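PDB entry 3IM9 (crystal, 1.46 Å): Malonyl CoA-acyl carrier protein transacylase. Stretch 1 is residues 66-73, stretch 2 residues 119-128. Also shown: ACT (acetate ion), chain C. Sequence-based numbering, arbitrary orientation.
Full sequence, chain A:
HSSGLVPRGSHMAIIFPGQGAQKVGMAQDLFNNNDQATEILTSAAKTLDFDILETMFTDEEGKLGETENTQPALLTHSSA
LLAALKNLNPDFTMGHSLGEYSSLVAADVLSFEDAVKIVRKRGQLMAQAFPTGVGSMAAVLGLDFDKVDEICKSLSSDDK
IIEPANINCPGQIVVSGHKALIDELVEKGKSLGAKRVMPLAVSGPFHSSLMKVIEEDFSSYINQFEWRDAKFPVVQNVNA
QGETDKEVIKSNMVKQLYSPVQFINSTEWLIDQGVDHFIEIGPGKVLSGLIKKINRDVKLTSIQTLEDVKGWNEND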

ATOM      1  N   GLU A  66       4.317  12.337  -7.136  1.00 11.06           N
ATOM      2  CA  GLU A  66       5.483  11.632  -7.695  1.00 11.71           C
ATOM      3  C   GLU A  66       5.929  10.705  -6.573  1.00 12.50           C
ATOM      4  O   GLU A  66       6.261  11.170  -5.464  1.00 10.90           O
ATOM      5  N   THR A  67       5.943   9.402  -6.861  1.00 11.65           N
ATOM      6  CA  THR A  67       6.070   8.332  -5.809  1.00 10.34           C
ATOM      7  C   THR A  67       7.290   8.477  -4.895  1.00 10.43           C
ATOM      8  O   THR A  67       7.187   8.079  -3.711  1.00 11.06           O
ATOM      9  N   GLU A  68       8.388   9.105  -5.372  1.00 11.11           N
ATOM     10  CA  GLU A  68       9.568   9.314  -4.469  1.00 11.64           C
ATOM     11  C   GLU A  68       9.183  10.220  -3.281  1.00 10.86           C
ATOM     12  O   GLU A  68       9.799  10.138  -2.182  1.00 10.84           O
ATOM     13  N   ASN A  69       8.211  11.083  -3.522  1.00  9.54           N
ATOM     14  CA  ASN A  69       7.619  11.950  -2.475  1.00  9.34           C
ATOM     15  C   ASN A  69       6.386  11.367  -1.830  1.00 10.87           C
ATOM     16  O   ASN A  69       6.220  11.451  -0.599  1.00 10.39           O
ATOM     17  N   THR A  70       5.519  10.704  -2.618  1.00  9.34           N
ATOM     18  CA  THR A  70       4.256  10.250  -2.050  1.00  8.54           C
ATOM     19  C   THR A  70       4.521   9.157  -1.027  1.00  8.40           C
ATOM     20  O   THR A  70       3.777   9.047  -0.040  1.00  8.01           O
ATOM     21  N   GLN A  71       5.502   8.298  -1.284  1.00  8.60           N
ATOM     22  CA  GLN A  71       5.721   7.166  -0.344  1.00  8.76           C
ATOM     23  C   GLN A  71       6.037   7.643   1.098  1.00  7.54           C
ATOM     24  O   GLN A  71       5.356   7.220   2.032  1.00  8.83           O
ATOM     25  N   PRO A  72       7.051   8.491   1.291  1.00  8.58           N
ATOM     26  CA  PRO A  72       7.287   8.964   2.661  1.00  9.48           C
ATOM     27  C   PRO A  72       6.139   9.837   3.138  1.00  9.92           C
ATOM     28  O   PRO A  72       5.855   9.797   4.348  1.00  9.55           O
ATOM     29  N   ALA A  73       5.419  10.529   2.240  1.00  8.02           N
ATOM     30  CA  ALA A  73       4.261  11.307   2.724  1.00  9.45           C
ATOM     31  C   ALA A  73       3.159  10.432   3.304  1.00  9.17           C
ATOM     32  O   ALA A  73       2.616  10.720   4.368  1.00  9.93           O
ATOM     33  N   VAL A 119      11.401   3.986   2.713  1.00 11.08           N
ATOM     34  CA  VAL A 119      10.414   4.167   1.645  1.00 10.97           C
ATOM     35  C   VAL A 119      10.778   5.356   0.774  1.00 11.50           C
ATOM     36  O   VAL A 119      10.407   5.381  -0.452  1.00 10.71           O
ATOM     37  N   ARG A 120      11.534   6.366   1.278  1.00  9.72           N
ATOM     38  CA  ARG A 120      12.047   7.346   0.381  1.00  9.16           C
ATOM     39  C   ARG A 120      12.982   6.694  -0.660  1.00 10.87           C
ATOM     40  O   ARG A 120      12.871   7.025  -1.860  1.00  9.78           O
ATOM     41  N   LYS A 121      13.917   5.799  -0.228  1.00 10.67           N
ATOM     42  CA  LYS A 121      14.737   5.151  -1.218  1.00 10.75           C
ATOM     43  C   LYS A 121      13.901   4.247  -2.157  1.00 11.06           C
ATOM     44  O   LYS A 121      14.170   4.273  -3.333  1.00 11.21           O
ATOM     45  N   ARG A 122      12.919   3.538  -1.610  1.00  9.83           N
ATOM     46  CA  ARG A 122      12.042   2.661  -2.450  1.00  9.82           C
ATOM     47  C   ARG A 122      11.385   3.507  -3.562  1.00  9.53           C
ATOM     48  O   ARG A 122      11.442   3.144  -4.723  1.00 10.02           O
ATOM     49  N   GLY A 123      10.871   4.695  -3.188  1.00  8.94           N
ATOM     50  CA  GLY A 123      10.215   5.587  -4.154  1.00 10.00           C
ATOM     51  C   GLY A 123      11.204   6.097  -5.199  1.00 10.57           C
ATOM     52  O   GLY A 123      10.879   6.192  -6.414  1.00 10.69           O
ATOM     53  N   GLN A 124      12.425   6.480  -4.758  1.00 11.13           N
ATOM     54  CA  GLN A 124      13.411   7.022  -5.720  1.00 11.78           C
ATOM     55  C   GLN A 124      13.881   5.896  -6.661  1.00 11.93           C
ATOM     56  O   GLN A 124      13.961   6.141  -7.856  1.00 12.68           O
ATOM     57  N   LEU A 125      14.039   4.693  -6.146  1.00 10.89           N
ATOM     58  CA  LEU A 125      14.484   3.593  -7.019  1.00 12.20           C
ATOM     59  C   LEU A 125      13.364   3.248  -7.993  1.00 12.69           C
ATOM     60  O   LEU A 125      13.643   2.997  -9.207  1.00 13.22           O
ATOM     61  N   MET A 126      12.127   3.223  -7.506  1.00 11.78           N
ATOM     62  CA  MET A 126      11.022   2.914  -8.431  1.00 10.62           C
ATOM     63  C   MET A 126      10.903   4.003  -9.490  1.00 12.71           C
ATOM     64  O   MET A 126      10.708   3.679 -10.665  1.00 14.15           O
ATOM     65  N   ALA A 127      10.944   5.250  -9.084  1.00 12.97           N
ATOM     66  CA  ALA A 127      10.811   6.419 -10.009  1.00 13.58           C
ATOM     67  C   ALA A 127      11.907   6.402 -11.093  1.00 15.22           C
ATOM     68  O   ALA A 127      11.625   6.852 -12.234  1.00 17.11           O
ATOM     69  N   GLN A 128      13.091   5.901 -10.765  1.00 14.25           N
ATOM     70  CA  GLN A 128      14.246   5.895 -11.689  1.00 16.48           C
ATOM     71  C   GLN A 128      14.470   4.597 -12.386  1.00 15.57           C
ATOM     72  O   GLN A 128      15.431   4.500 -13.186  1.00 17.41           O
TER

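What lets the two helices come so close? They run nearly antiparallel, at 157°, with axes 7.3 Å apart, and the closest CA pair is Gly123 CA and Glu68 CA, 3.8 Å apart. A CB on Gly123 would clash with Thr67 O and Glu68 CA, so the bare backbone permits this approach. Thr67 (t) points toward the gap, its CG2 3.7 Å from Gly123 O.

How is the amide of Gln71 satisfied? Gln71 (m, then t) points inward among Val119, Arg122, Gly123 and Met126. Gln71 OE1 accepts a hydrogen bond from Arg122 NH1 at 2.8 Å, delivered by an extended arginine with chi1 to chi3 all t. On the donor side, Gln71 NE2 reaches back to Thr67 OG1 at 2.9 Å in its own helix, and gives a weak hydrogen bond to Met126 SD at 3.5 Å.

What does Arg120 find across the gap? Its CA-to-CB bond points sideways, but chi1 t and chi2 p bring the guanidinium to the other helix. There Arg120 NH1 donates to Glu68 O at 2.9 Å and to Asn69 OD1 at 3.0 Å, both near the guanidinium plane. Water 1 joins the same pair, donating to Asn69 OD1 at 2.8 Å and accepting from Arg120 NH2 at 3.1 Å. Asn69 (m) points away at CB, yet its end comes nearer, and Asn69 OD1 accepts both from Arg120 NH1 and from water 1.

What fills the remaining space, and what lies at the start of the first helix? Glu68 (p) sits among Arg120, Gly123, Gln124 and Ala127, with Glu68 OE2 3.4 Å from Ala127 CB. Farther along, Pro72 CD meets Val119 CG2 at 4.2 Å, an apolar contact. Glu66 holds the N-cap position, and next to it an acetate, probably from the crystallisation liquor, accepts a hydrogen bond through its O atom from Thr67 N at 2.7 Å.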

ATOM      1  CB  GLU A  66       6.587  12.635  -8.075  1.00 13.20           C
ATOM      2  CG  GLU A  66       6.016  13.625  -9.140  1.00 18.91           C
ATOM      3  CD  GLU A  66       6.870  14.834  -9.443  1.00 31.68           C
ATOM      4  OE1 GLU A  66       8.025  14.857  -9.014  1.00 36.12           O
ATOM      5  OE2 GLU A  66       6.397  15.798 -10.131  1.00 38.19           O
ATOM      6  CB  THR A  67       6.007   6.970  -6.499  1.00 12.07           C
ATOM      7  OG1 THR A  67       5.652   5.999  -5.496  1.00 13.77           O
ATOM      8  CG2 THR A  67       7.270   6.600  -7.224  1.00 14.12           C
ATOM      9  CB  GLU A  68      10.812   9.827  -5.231  1.00 13.48           C
ATOM     10  CG  GLU A  68      10.633  11.142  -5.937  1.00 16.32           C
ATOM     11  CD  GLU A  68      10.086  11.051  -7.338  1.00 20.66           C
ATOM     12  OE1 GLU A  68      10.525  11.920  -8.113  1.00 25.87           O
ATOM     13  OE2 GLU A  68       9.197  10.257  -7.685  1.00 15.60           O
ATOM     14  CB  ASN A  69       7.265  13.312  -3.024  1.00  9.49           C
ATOM     15  CG  ASN A  69       8.416  13.917  -3.808  1.00 12.03           C
ATOM     16  OD1 ASN A  69       9.548  13.929  -3.337  1.00 13.41           O
ATOM     17  ND2 ASN A  69       8.123  14.446  -5.035  1.00 12.76           N
ATOM     18  CB  THR A  70       3.377   9.547  -3.133  1.00 10.25           C
ATOM     19  OG1 THR A  70       3.539  10.245  -4.419  1.00 11.66           O
ATOM     20  CG2 THR A  70       1.933   9.686  -2.649  1.00 11.90           C
ATOM     21  CB  GLN A  71       6.740   6.183  -0.864  1.00  9.59           C
ATOM     22  CG  GLN A  71       6.198   5.437  -2.126  1.00  8.84           C
ATOM     23  CD  GLN A  71       7.067   4.301  -2.566  1.00  8.79           C
ATOM     24  OE1 GLN A  71       7.640   3.561  -1.737  1.00  8.97           O
ATOM     25  NE2 GLN A  71       7.225   4.138  -3.915  1.00  9.38           N
ATOM     26  CB  PRO A  72       8.599   9.825   2.550  1.00 10.40           C
ATOM     27  CG  PRO A  72       8.752  10.097   1.054  1.00 10.43           C
ATOM     28  CD  PRO A  72       8.139   8.877   0.368  1.00  9.18           C
ATOM     29  CB  ALA A  73       3.707  12.082   1.486  1.00  9.10           C
ATOM     30  CB  VAL A 119       8.965   4.324   2.184  1.00  9.00           C
ATOM     31  CG1 VAL A 119       8.561   3.071   2.943  1.00 11.02           C
ATOM     32  CG2 VAL A 119       8.694   5.628   2.971  1.00 10.90           C
ATOM     33  CB  ARG A 120      12.804   8.454   1.235  1.00 10.53           C
ATOM     34  CG  ARG A 120      13.668   9.435   0.391  1.00 10.05           C
ATOM     35  CD  ARG A 120      12.774  10.258  -0.485  1.00 12.07           C
ATOM     36  NE  ARG A 120      13.539  11.455  -0.949  1.00 12.62           N
ATOM     37  CZ  ARG A 120      13.054  12.339  -1.789  1.00 14.26           C
ATOM     38  NH1 ARG A 120      11.815  12.191  -2.304  1.00 14.30           N
ATOM     39  NH2 ARG A 120      13.794  13.448  -2.140  1.00 14.71           N
ATOM     40  CB  LYS A 121      15.783   4.255  -0.458  1.00 10.20           C
ATOM     41  CG  LYS A 121      16.803   3.528  -1.411  1.00 12.78           C
ATOM     42  CD  LYS A 121      17.707   4.436  -2.156  1.00 16.57           C
ATOM     43  CE  LYS A 121      18.801   4.939  -1.256  1.00 24.97           C
ATOM     44  NZ  LYS A 121      19.952   5.593  -2.059  1.00 26.97           N
ATOM     45  CB  ARG A 122      10.932   2.123  -1.545  1.00 10.00           C
ATOM     46  CG  ARG A 122      10.070   1.076  -2.221  1.00  9.90           C
ATOM     47  CD  ARG A 122       9.089   0.509  -1.208  1.00 11.59           C
ATOM     48  NE  ARG A 122       8.167  -0.468  -1.753  1.00 10.51           N
ATOM     49  CZ  ARG A 122       6.986  -0.169  -2.270  1.00  9.73           C
ATOM     50  NH1 ARG A 122       6.568   1.087  -2.359  1.00 10.66           N
ATOM     51  NH2 ARG A 122       6.172  -1.127  -2.661  1.00 11.34           N
ATOM     52  CB  GLN A 124      14.678   7.520  -5.007  1.00 10.77           C
ATOM     53  CG  GLN A 124      14.392   8.770  -4.149  1.00 14.68           C
ATOM     54  CD  GLN A 124      15.617   9.133  -3.368  1.00 17.85           C
ATOM     55  OE1 GLN A 124      16.246   8.280  -2.666  1.00 20.30           O
ATOM     56  NE2 GLN A 124      16.001  10.396  -3.506  1.00 22.67           N
ATOM     57  CB  LEU A 125      14.835   2.358  -6.191  1.00 12.53           C
ATOM     58  CG  LEU A 125      16.178   2.350  -5.500  1.00 15.04           C
ATOM     59  CD1 LEU A 125      16.740   3.687  -5.135  1.00 33.09           C
ATOM     60  CD2 LEU A 125      16.370   1.221  -4.502  1.00 15.84           C
ATOM     61  CB  MET A 126       9.676   2.743  -7.663  1.00 11.41           C
ATOM     62  CG  MET A 126       9.758   1.505  -6.781  1.00 11.25           C
ATOM     63  SD  MET A 126       8.280   1.350  -5.725  1.00 11.46           S
ATOM     64  CE  MET A 126       6.893   1.454  -6.829  1.00 12.27           C
ATOM     65  CB  ALA A 127      10.873   7.727  -9.259  1.00 16.25           C
ATOM     66  CB  GLN A 128      15.520   6.266 -10.909  1.00 18.08           C
ATOM     67  CG  GLN A 128      15.404   7.708 -10.230  1.00 27.29           C
ATOM     68  CD  GLN A 128      16.539   7.986  -9.223  1.00 35.28           C
ATOM     69  OE1 GLN A 128      17.640   7.452  -9.345  1.00 42.92           O
ATOM     70  NE2 GLN A 128      16.264   8.814  -8.221  1.00 37.02           N
TER
HETATM   71  C   ACT C 801       4.727   7.680  -9.633  1.00 24.22           C
HETATM   72  O   ACT C 801       5.479   8.628  -9.452  1.00 23.13           O
HETATM   73  OXT ACT C 801       5.263   6.753 -10.307  1.00 27.69           O
HETATM   74  CH3 ACT C 801       3.336   7.605  -9.118  1.00 24.15           C
HETATM   75  O   HOH W   1      11.953  15.174  -3.926  1.00 22.45           O